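Local coordinates for xylose isomerase-like TIM barrel (Anabaena variabilis ATCC 29413, PDB 2QW5), which binds a zinc ion and D-xylose and is probably a sugar or sugar-phosphate isomerase or epimerase of the xylose isomerase-like TIM-barrel family, at residues N66-N69 and L70-L74; Q198-E201 and F202-V206; N284-P287 and A288-N291; I317-E320 and A321-T325. All coordinates share one frame; numbering follows the deposited sequence. Where two conformers were deposited one is given.

Interaction 1: residues N66-N69 and L70-L74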
loop_
_atom_site.group_PDB
_atom_site.type_symbol
_atom_site.label_atom_id
_atom_site.label_comp_id
_atom_site.label_asym_id
_atom_site.label_seq_id
_atom_site.Cartn_x
_atom_site.Cartn_y
_atom_site.Cartn_z
ATOM N N ASN A 66 25.519 -26.385 2.104
ATOM C CA ASN A 66 25.226 -25.870 3.453
ATOM C C ASN A 66 24.231 -26.723 4.219
ATOM O O ASN A 66 24.460 -27.045 5.374
ATOM C CB ASN A 66 24.727 -24.420 3.404
ATOM C CG ASN A 66 25.798 -23.446 2.971
ATOM O OD1 ASN A 66 27.008 -23.728 3.037
ATOM N ND2 ASN A 66 25.359 -22.286 2.534
ATOM N N TYR A 67 23.120 -27.089 3.584
ATOM C CA TYR A 67 22.112 -27.943 4.267
ATOM C C TYR A 67 22.656 -29.370 4.543
ATOM O O TYR A 67 22.280 -29.991 5.535
ATOM C CB TYR A 67 20.768 -27.949 3.490
ATOM C CG TYR A 67 20.001 -26.630 3.653
ATOM C CD1 TYR A 67 19.322 -26.351 4.840
ATOM C CD2 TYR A 67 19.870 -25.711 2.604
ATOM C CE1 TYR A 67 18.587 -25.172 5.015
ATOM C CE2 TYR A 67 19.118 -24.513 2.768
ATOM C CZ TYR A 67 18.479 -24.265 3.967
ATOM O OH TYR A 67 17.767 -23.109 4.156
ATOM N N THR A 68 23.525 -29.873 3.658
ATOM C CA THR A 68 24.183 -31.172 3.871
ATOM C C THR A 68 25.030 -31.037 5.148
ATOM O O THR A 68 24.974 -31.890 6.030
ATOM C CB THR A 68 25.059 -31.587 2.691
ATOM O OG1 THR A 68 24.246 -31.793 1.522
ATOM C CG2 THR A 68 25.842 -32.890 3.024
ATOM N N ASN A 69 25.751 -29.931 5.269
ATOM C CA ASN A 69 26.561 -29.671 6.465
ATOM C C ASN A 69 25.721 -29.491 7.726
ATOM O O ASN A 69 26.170 -29.859 8.820
ATOM C CB ASN A 69 27.487 -28.460 6.236
ATOM C CG ASN A 69 28.545 -28.706 5.147
ATOM O OD1 ASN A 69 28.803 -29.830 4.748
ATOM N ND2 ASN A 69 29.142 -27.637 4.665
ATOM N N LEU A 70 24.515 -28.920 7.597
ATOM C CA LEU A 70 23.597 -28.793 8.725
ATOM C C LEU A 70 23.165 -30.193 9.170
ATOM O O LEU A 70 23.219 -30.502 10.355
ATOM C CB LEU A 70 22.370 -27.891 8.402
ATOM C CG LEU A 70 21.318 -27.677 9.507
ATOM C CD1 LEU A 70 21.937 -27.066 10.787
ATOM C CD2 LEU A 70 20.151 -26.840 9.023
ATOM N N ARG A 71 22.748 -31.047 8.233
ATOM C CA ARG A 71 22.387 -32.456 8.571
ATOM C C ARG A 71 23.540 -33.159 9.306
ATOM O O ARG A 71 23.320 -33.825 10.333
ATOM C CB ARG A 71 22.035 -33.238 7.304
ATOM C CG ARG A 71 21.555 -34.695 7.468
ATOM C CD ARG A 71 20.227 -34.864 8.148
ATOM N NE ARG A 71 20.287 -35.134 9.590
ATOM C CZ ARG A 71 19.237 -35.458 10.347
ATOM N NH1 ARG A 71 18.016 -35.546 9.812
ATOM N NH2 ARG A 71 19.403 -35.705 11.638
ATOM N N HIS A 72 24.761 -32.996 8.795
ATOM C CA HIS A 72 25.933 -33.622 9.412
ATOM C C HIS A 72 26.226 -33.081 10.805
ATOM O O HIS A 72 26.636 -33.837 11.668
ATOM C CB HIS A 72 27.170 -33.543 8.527
ATOM C CG HIS A 72 27.040 -34.329 7.257
ATOM N ND1 HIS A 72 27.821 -34.085 6.149
ATOM C CD2 HIS A 72 26.194 -35.329 6.909
ATOM C CE1 HIS A 72 27.487 -34.921 5.181
ATOM N NE2 HIS A 72 26.501 -35.686 5.616
ATOM N N TYR A 73 25.972 -31.795 11.020
ATOM C CA TYR A 73 26.167 -31.180 12.335
ATOM C C TYR A 73 25.111 -31.695 13.344
ATOM O O TYR A 73 25.428 -31.954 14.518
ATOM C CB TYR A 73 26.151 -29.645 12.217
ATOM C CG TYR A 73 26.351 -28.968 13.538
ATOM C CD1 TYR A 73 27.625 -28.928 14.124
ATOM C CD2 TYR A 73 25.284 -28.392 14.229
ATOM C CE1 TYR A 73 27.829 -28.335 15.384
ATOM C CE2 TYR A 73 25.480 -27.784 15.468
ATOM C CZ TYR A 73 26.753 -27.755 16.031
ATOM O OH TYR A 73 26.940 -27.151 17.244
ATOM N N LEU A 74 23.855 -31.825 12.895
ATOM C CA LEU A 74 22.817 -32.403 13.750
ATOM C C LEU A 74 23.214 -33.838 14.131
ATOM O O LEU A 74 23.108 -34.211 15.296
ATOM C CB LEU A 74 21.428 -32.415 13.078
ATOM C CG LEU A 74 20.717 -31.121 12.594
ATOM C CD1 LEU A 74 19.334 -31.523 12.080
ATOM C CD2 LEU A 74 20.614 -29.996 13.585
#

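Interaction 2: residues Q198-E201 and F202-V206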
loop_
_atom_site.group_PDB
_atom_site.type_symbol
_atom_site.label_atom_id
_atom_site.label_comp_id
_atom_site.label_asym_id
_atom_site.label_seq_id
_atom_site.Cartn_x
_atom_site.Cartn_y
_atom_site.Cartn_z
ATOM N N GLN A 198 -10.297 -27.593 -4.616
ATOM C CA GLN A 198 -9.516 -26.891 -5.644
ATOM C C GLN A 198 -8.189 -27.614 -5.912
ATOM O O GLN A 198 -7.746 -27.683 -7.054
ATOM C CB GLN A 198 -9.259 -25.426 -5.220
ATOM C CG GLN A 198 -10.563 -24.600 -5.118
ATOM C CD GLN A 198 -10.439 -23.290 -4.393
ATOM O OE1 GLN A 198 -9.519 -23.100 -3.577
ATOM N NE2 GLN A 198 -11.352 -22.347 -4.707
ATOM N N LEU A 199 -7.520 -28.084 -4.855
ATOM C CA LEU A 199 -6.276 -28.860 -5.026
ATOM C C LEU A 199 -6.531 -30.244 -5.666
ATOM O O LEU A 199 -5.713 -30.705 -6.459
ATOM C CB LEU A 199 -5.538 -29.014 -3.706
ATOM C CG LEU A 199 -4.180 -29.704 -3.724
ATOM C CD1 LEU A 199 -3.256 -29.165 -4.815
ATOM C CD2 LEU A 199 -3.547 -29.569 -2.337
ATOM N N ILE A 200 -7.657 -30.880 -5.322
ATOM C CA ILE A 200 -8.034 -32.168 -5.885
ATOM C C ILE A 200 -8.256 -31.991 -7.383
ATOM O O ILE A 200 -7.755 -32.806 -8.178
ATOM C CB ILE A 200 -9.233 -32.805 -5.184
ATOM C CG1 ILE A 200 -8.784 -33.451 -3.859
ATOM C CG2 ILE A 200 -9.856 -33.912 -6.049
ATOM C CD1 ILE A 200 -9.901 -33.906 -2.971
ATOM N N GLU A 201 -8.945 -30.923 -7.765
ATOM C CA GLU A 201 -9.153 -30.585 -9.191
ATOM C C GLU A 201 -7.823 -30.352 -9.955
ATOM O O GLU A 201 -7.657 -30.819 -11.085
ATOM C CB GLU A 201 -10.065 -29.365 -9.301
ATOM C CG GLU A 201 -10.489 -28.988 -10.754
ATOM C CD GLU A 201 -11.583 -27.883 -10.825
ATOM O OE1 GLU A 201 -12.131 -27.431 -9.768
ATOM O OE2 GLU A 201 -11.891 -27.470 -11.969
ATOM N N PHE A 202 -6.882 -29.647 -9.319
ATOM C CA PHE A 202 -5.555 -29.401 -9.885
ATOM C C PHE A 202 -4.834 -30.714 -10.148
ATOM O O PHE A 202 -4.278 -30.920 -11.257
ATOM C CB PHE A 202 -4.692 -28.518 -8.953
ATOM C CG PHE A 202 -3.251 -28.369 -9.409
ATOM C CD1 PHE A 202 -2.922 -27.485 -10.420
ATOM C CD2 PHE A 202 -2.240 -29.139 -8.851
ATOM C CE1 PHE A 202 -1.602 -27.353 -10.870
ATOM C CE2 PHE A 202 -0.890 -29.021 -9.303
ATOM C CZ PHE A 202 -0.583 -28.112 -10.302
ATOM N N LEU A 203 -4.824 -31.575 -9.132
ATOM C CA LEU A 203 -4.162 -32.883 -9.216
ATOM C C LEU A 203 -4.700 -33.833 -10.280
ATOM O O LEU A 203 -3.958 -34.718 -10.689
ATOM C CB LEU A 203 -4.101 -33.573 -7.870
ATOM C CG LEU A 203 -3.195 -32.889 -6.829
ATOM C CD1 LEU A 203 -3.477 -33.483 -5.491
ATOM C CD2 LEU A 203 -1.701 -32.978 -7.122
ATOM N N LYS A 204 -5.946 -33.644 -10.736
ATOM C CA LYS A 204 -6.515 -34.484 -11.803
ATOM C C LYS A 204 -5.660 -34.378 -13.076
ATOM O O LYS A 204 -5.645 -35.309 -13.883
ATOM C CB LYS A 204 -7.992 -34.124 -12.088
ATOM C CG LYS A 204 -8.995 -34.330 -10.910
ATOM C CD LYS A 204 -9.418 -35.789 -10.691
ATOM C CE LYS A 204 -10.270 -36.031 -9.413
ATOM N NZ LYS A 204 -11.493 -35.250 -9.200
ATOM N N GLY A 205 -4.975 -33.242 -13.263
ATOM C CA GLY A 205 -4.063 -33.027 -14.398
ATOM C C GLY A 205 -2.576 -33.317 -14.179
ATOM O O GLY A 205 -1.751 -32.972 -15.030
ATOM N N VAL A 206 -2.244 -33.945 -13.056
ATOM C CA VAL A 206 -0.885 -34.345 -12.703
ATOM C C VAL A 206 -0.837 -35.886 -12.578
ATOM O O VAL A 206 -1.418 -36.465 -11.665
ATOM C CB VAL A 206 -0.481 -33.671 -11.402
ATOM C CG1 VAL A 206 0.966 -33.990 -11.035
ATOM C CG2 VAL A 206 -0.662 -32.136 -11.541
#

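Interaction 3: residues N284-P287 and A288-N291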
loop_
_atom_site.group_PDB
_atom_site.type_symbol
_atom_site.label_atom_id
_atom_site.label_comp_id
_atom_site.label_asym_id
_atom_site.label_seq_id
_atom_site.Cartn_x
_atom_site.Cartn_y
_atom_site.Cartn_z
ATOM N N ASN A 284 4.740 -18.417 15.452
ATOM C CA ASN A 284 4.965 -17.477 16.559
ATOM C C ASN A 284 4.867 -16.018 16.047
ATOM O O ASN A 284 5.021 -15.758 14.855
ATOM C CB ASN A 284 6.298 -17.809 17.232
ATOM C CG ASN A 284 6.445 -17.180 18.589
ATOM O OD1 ASN A 284 5.487 -16.608 19.111
ATOM N ND2 ASN A 284 7.658 -17.287 19.189
ATOM N N ALA A 285 4.540 -15.073 16.922
ATOM C CA ALA A 285 4.503 -13.640 16.545
ATOM C C ALA A 285 5.952 -13.096 16.424
ATOM O O ALA A 285 6.441 -12.343 17.259
ATOM C CB ALA A 285 3.629 -12.828 17.514
ATOM N N ILE A 286 6.631 -13.544 15.356
ATOM C CA ILE A 286 7.992 -13.152 15.033
ATOM C C ILE A 286 7.848 -12.162 13.898
ATOM O O ILE A 286 6.832 -12.219 13.145
ATOM C CB ILE A 286 8.962 -14.357 14.633
ATOM C CG1 ILE A 286 8.404 -15.175 13.456
ATOM C CG2 ILE A 286 9.241 -15.230 15.855
ATOM C CD1 ILE A 286 9.391 -16.222 12.875
ATOM N N PRO A 287 8.853 -11.294 13.697
ATOM C CA PRO A 287 8.767 -10.289 12.619
ATOM C C PRO A 287 8.304 -10.811 11.246
ATOM O O PRO A 287 7.529 -10.130 10.564
ATOM C CB PRO A 287 10.187 -9.742 12.567
ATOM C CG PRO A 287 10.615 -9.774 14.012
ATOM C CD PRO A 287 10.119 -11.126 14.462
ATOM N N ALA A 288 8.682 -12.036 10.876
ATOM C CA ALA A 288 8.257 -12.577 9.588
ATOM C C ALA A 288 6.737 -12.763 9.434
ATOM O O ALA A 288 6.257 -12.724 8.305
ATOM C CB ALA A 288 9.009 -13.874 9.261
ATOM N N PHE A 289 5.989 -12.905 10.552
ATOM C CA PHE A 289 4.571 -13.202 10.514
ATOM C C PHE A 289 3.623 -12.162 11.067
ATOM O O PHE A 289 2.449 -12.251 10.763
ATOM C CB PHE A 289 4.293 -14.547 11.210
ATOM C CG PHE A 289 5.006 -15.713 10.562
ATOM C CD1 PHE A 289 4.831 -15.969 9.208
ATOM C CD2 PHE A 289 5.833 -16.545 11.296
ATOM C CE1 PHE A 289 5.501 -17.017 8.586
ATOM C CE2 PHE A 289 6.507 -17.597 10.679
ATOM C CZ PHE A 289 6.330 -17.834 9.332
ATOM N N THR A 290 4.096 -11.208 11.874
ATOM C CA THR A 290 3.179 -10.240 12.518
ATOM C C THR A 290 2.304 -9.482 11.527
ATOM O O THR A 290 1.072 -9.410 11.689
ATOM C CB THR A 290 3.937 -9.315 13.490
ATOM O OG1 THR A 290 5.123 -8.832 12.848
ATOM C CG2 THR A 290 4.313 -10.084 14.718
ATOM N N ASN A 291 2.916 -9.013 10.447
ATOM C CA ASN A 291 2.157 -8.324 9.406
ATOM C C ASN A 291 1.389 -9.253 8.455
ATOM O O ASN A 291 0.226 -9.013 8.223
ATOM C CB ASN A 291 3.063 -7.382 8.601
ATOM C CG ASN A 291 2.281 -6.323 7.816
ATOM O OD1 ASN A 291 2.326 -6.296 6.601
ATOM N ND2 ASN A 291 1.562 -5.484 8.501
HETATM O O HOH W 1 6.653 -7.624 10.350
#

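Interaction 4: residues I317-E320 and A321-T325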
loop_
_atom_site.group_PDB
_atom_site.type_symbol
_atom_site.label_atom_id
_atom_site.label_comp_id
_atom_site.label_asym_id
_atom_site.label_seq_id
_atom_site.Cartn_x
_atom_site.Cartn_y
_atom_site.Cartn_z
ATOM N N ILE A 317 4.290 -23.277 25.133
ATOM C CA ILE A 317 3.286 -23.522 24.088
ATOM C C ILE A 317 3.551 -24.856 23.354
ATOM O O ILE A 317 2.609 -25.624 23.131
ATOM C CB ILE A 317 3.173 -22.316 23.127
ATOM C CG1 ILE A 317 2.684 -21.064 23.892
ATOM C CG2 ILE A 317 2.221 -22.581 21.939
ATOM C CD1 ILE A 317 1.342 -21.202 24.614
ATOM N N ALA A 318 4.819 -25.115 23.019
ATOM C CA ALA A 318 5.233 -26.365 22.330
ATOM C C ALA A 318 4.860 -27.615 23.135
ATOM O O ALA A 318 4.328 -28.594 22.596
ATOM C CB ALA A 318 6.747 -26.350 22.041
ATOM N N ASP A 319 5.106 -27.553 24.439
ATOM C CA ASP A 319 4.807 -28.665 25.330
ATOM C C ASP A 319 3.302 -28.905 25.435
ATOM O O ASP A 319 2.849 -30.047 25.349
ATOM C CB ASP A 319 5.419 -28.425 26.713
ATOM C CG ASP A 319 5.408 -29.666 27.592
ATOM O OD1 ASP A 319 5.466 -30.805 27.066
ATOM O OD2 ASP A 319 5.388 -29.476 28.823
ATOM N N GLU A 320 2.524 -27.833 25.620
ATOM C CA GLU A 320 1.059 -27.966 25.696
ATOM C C GLU A 320 0.491 -28.474 24.383
ATOM O O GLU A 320 -0.516 -29.183 24.393
ATOM C CB GLU A 320 0.385 -26.622 26.011
ATOM C CG GLU A 320 0.696 -26.052 27.379
ATOM C CD GLU A 320 0.098 -26.850 28.546
ATOM O OE1 GLU A 320 -1.003 -27.434 28.417
ATOM O OE2 GLU A 320 0.741 -26.881 29.618
ATOM N N ALA A 321 1.129 -28.091 23.276
ATOM C CA ALA A 321 0.681 -28.504 21.907
ATOM C C ALA A 321 0.769 -30.053 21.709
ATOM O O ALA A 321 -0.177 -30.692 21.221
ATOM C CB ALA A 321 1.510 -27.748 20.838
ATOM N N ILE A 322 1.908 -30.639 22.093
ATOM C CA ILE A 322 2.102 -32.091 21.970
ATOM C C ILE A 322 1.184 -32.816 22.962
ATOM O O ILE A 322 0.643 -33.839 22.606
ATOM C CB ILE A 322 3.590 -32.543 22.076
ATOM C CG1 ILE A 322 3.750 -34.046 21.779
ATOM C CG2 ILE A 322 4.216 -32.155 23.443
ATOM C CD1 ILE A 322 5.178 -34.431 21.279
ATOM N N LYS A 323 1.017 -32.270 24.183
ATOM C CA LYS A 323 0.141 -32.855 25.199
ATOM C C LYS A 323 -1.302 -32.935 24.698
ATOM O O LYS A 323 -1.906 -34.020 24.726
ATOM C CB LYS A 323 0.269 -32.125 26.543
ATOM C CG LYS A 323 1.611 -32.406 27.271
ATOM C CD LYS A 323 1.798 -31.470 28.478
ATOM C CE LYS A 323 3.083 -31.725 29.309
ATOM N NZ LYS A 323 3.096 -32.969 30.150
ATOM N N VAL A 324 -1.830 -31.832 24.169
ATOM C CA VAL A 324 -3.203 -31.841 23.614
ATOM C C VAL A 324 -3.341 -32.785 22.417
ATOM O O VAL A 324 -4.307 -33.529 22.349
ATOM C CB VAL A 324 -3.809 -30.409 23.341
ATOM C CG1 VAL A 324 -3.154 -29.697 22.131
ATOM C CG2 VAL A 324 -5.310 -30.534 23.103
ATOM N N THR A 325 -2.381 -32.755 21.484
ATOM C CA THR A 325 -2.398 -33.617 20.282
ATOM C C THR A 325 -2.450 -35.104 20.676
ATOM O O THR A 325 -3.245 -35.869 20.125
ATOM C CB THR A 325 -1.180 -33.339 19.352
ATOM O OG1 THR A 325 -1.167 -31.942 18.991
ATOM C CG2 THR A 325 -1.199 -34.226 18.095
#

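Interaction 1: residues N66-N69 and L70-L74
His72 lies alongside Thr68, one helical turn earlier, and the two side chains point the same way. From its CB, His72 passes the carbonyl oxygen of its partner, Thr68 O, at 3.7 Å. At CG the oxygen lies over one face of the ring, offset toward the rim, with Thr68 O 3.4 Å from His72 CG. The same oxygen takes the backbone bond from His72 N at 3.0 Å. Farther out, His72 CE1 meets the methyl Thr68 CG2 at 3.4 Å, and NE2 lies a little beyond. The methyl is there because Thr68 CG2 stands anti to the backbone N (OG1 chi1 -64°). The other branch, OG1, is hydrogen-bonded to Leu64 O. All this lies on helix 60-76, the helix of the beta-alpha-beta unit between strands 47-51 and 83-87 of the TIM barrel. On the buried side Tyr67 CD1 meets Leu70 CD2 at 4.3 Å, an oblique approach. Tyr67 also packs on Ile117 of helix 101-120. The Arg71 chain bends at chi2 and chi3, and Leu74 CD1 sits over one face of its guanidinium. NH1 bonds Val82 O and Leu121 O, while NH2 forms a salt bridge with Asp75.

Interaction 2: residues Q198-E201 and F202-V206
Leu199 and Phe202 both carry CG anti to the backbone N (chi1 -176° and 173°), which brings Leu199 CD1 to 4.2 Å from Phe202 CD2. The two side chains cross obliquely, and the methyl lies neither squarely over the ring nor at its edge. Leu203 turns its CG beside its own N instead. Its CD1 then reaches Leu199 CG at 4.2 Å, and its CG lies 3.4 Å from Leu199 O. One leucine thus meets two apolar partners, three and four residues on. The backbone is bonded as in an alpha helix at first: Phe202 N gives to Gln198 O, and Leu203 N to Leu199 O at 2.9 Å and 165°. At Lys204 the pattern slackens. Its N makes two weak bonds, to Ile200 O at 3.2 Å and to Glu201 O at 3.3 Å, and a type I turn follows from Leu203 to Val206. In one of two conformers the Lys204 side chain reaches back toward Ile200 CG2. Helix 196-203 joins strands 179-182 and 211-216 of the barrel. Leu199, Phe202 and Leu203 all touch Ile182, and Leu199 also touches Val213. The side chain of Leu199 is about 6 Å from that of the zinc ligand Glu183. Leu199, Phe202 and Leu203 meet through apolar contacts, and the hydrogen bonds across this stretch come from the backbone.

Interaction 3: residues N284-P287 and A288-N291
Ile286 packs alongside Phe289, and its carbonyl oxygen takes two N-H groups from the turn that follows. Phe289 N gives to Ile286 O at 2.8 Å and 162°. Thr290 N gives to the same oxygen at 3.2 Å, from the opposite face of the carbonyl plane. One water joins the next pair: it donates to Pro287 O at 2.7 Å and is hydrogen-bonded to Thr290 OG1 at 3.2 Å. Asn284 ND2 bonds Phe300 O and Met17 O, and Ala285 N makes a weak bond to Asn284 OD1. Ala285 is the centre of an inverse gamma turn, where Ile286 N bonds Asn284 O weakly. The CG1 branch of Ile286 sits between its N and carbonyl carbon (chi1 56°), and from there CG1 reaches Phe289 CD2 at 3.6 Å. Ile286 CD1 is 3.9 Å from Phe289 CE2. With an alanine in place of Ile286, CG1 and CD1 would be gone, and the Phe289 ring would probably lose its packing on that side. Phe289 also meets Phe283 and Phe16 edge-to-face. Thr290 packs on Trp147 of the second subunit. Phe283 belongs to the D-xylose pocket and the side chain of Phe289 is about 4 Å from the bound sugar, so this apolar packing is consistent with a role in shaping that pocket's wall.

Interaction 4: residues I317-E320 and A321-T325
The carboxylate of Asp319 lies against the aliphatic end of Lys323, one turn later, and the two side chains cross. The carboxylate meets the carbon before the amine: Lys323 CE is 3.3 Å from Asp319 OD2 and 3.4 Å from Asp319 OD1. The chain of Lys323 runs straight to CE and then bends (chi4 -72°). That bend leaves Lys323 NZ 4.4 Å from Asp319 OD2, beyond a salt bridge. The opposite charges probably still attract at this range. Lys323 CG also rests 3.3 Å from Asp319 O, the oxygen that accepts Lys323 N at 3.1 Å. Without the carboxylate, as with a leucine at this position, Lys323 would probably lose the opposite charge beside it and be freer to turn.

Ile322 has its CG2 methyl between the backbone N and the carbonyl carbon, which sets CG2 3.2 Å from Asp319 O. Val324 N gives a nearly straight bond, 167°, to Glu320 O, one of the i to i+4 bonds of the helix. Ala321 O has two donors, Thr325 N and Thr325 OG1, which arrive from opposite faces of its plane. The hydroxyl bond is the shorter, with Thr325 OG1 2.7 Å from Ala321 O. That bond satisfies a buried hydroxyl within the helix itself.

Helix 314-332 packs against the seam where the barrel closes. Ala318, Ile322 and Thr325 touch strand 11-14, Ala321 and Thr325 touch strand 278-280, and Val324 and Thr325 meet Trp263 of helix 263-273.

Overall arrangement
The four contacts follow one another along the chain without overlap. Interactions 1, 2 and 4 lie on helices 60-76, 196-203 and 314-332, which pack around the closed eight-stranded parallel barrel. Interaction 3 is in the loop and short helix after strand 278-280. Interactions 1 and 2 are on opposite sides of the chain's centre, with their own centres 35 Å apart. Interactions 3 and 4 come nearest, about 7 Å between closest atoms, yet do not touch. Interaction 3 is beside the D-xylose, and interaction 2 backs onto the strand leading to the zinc ligand Glu183. The contacts thus sample both the outer helices and the sugar-binding end of one barrel.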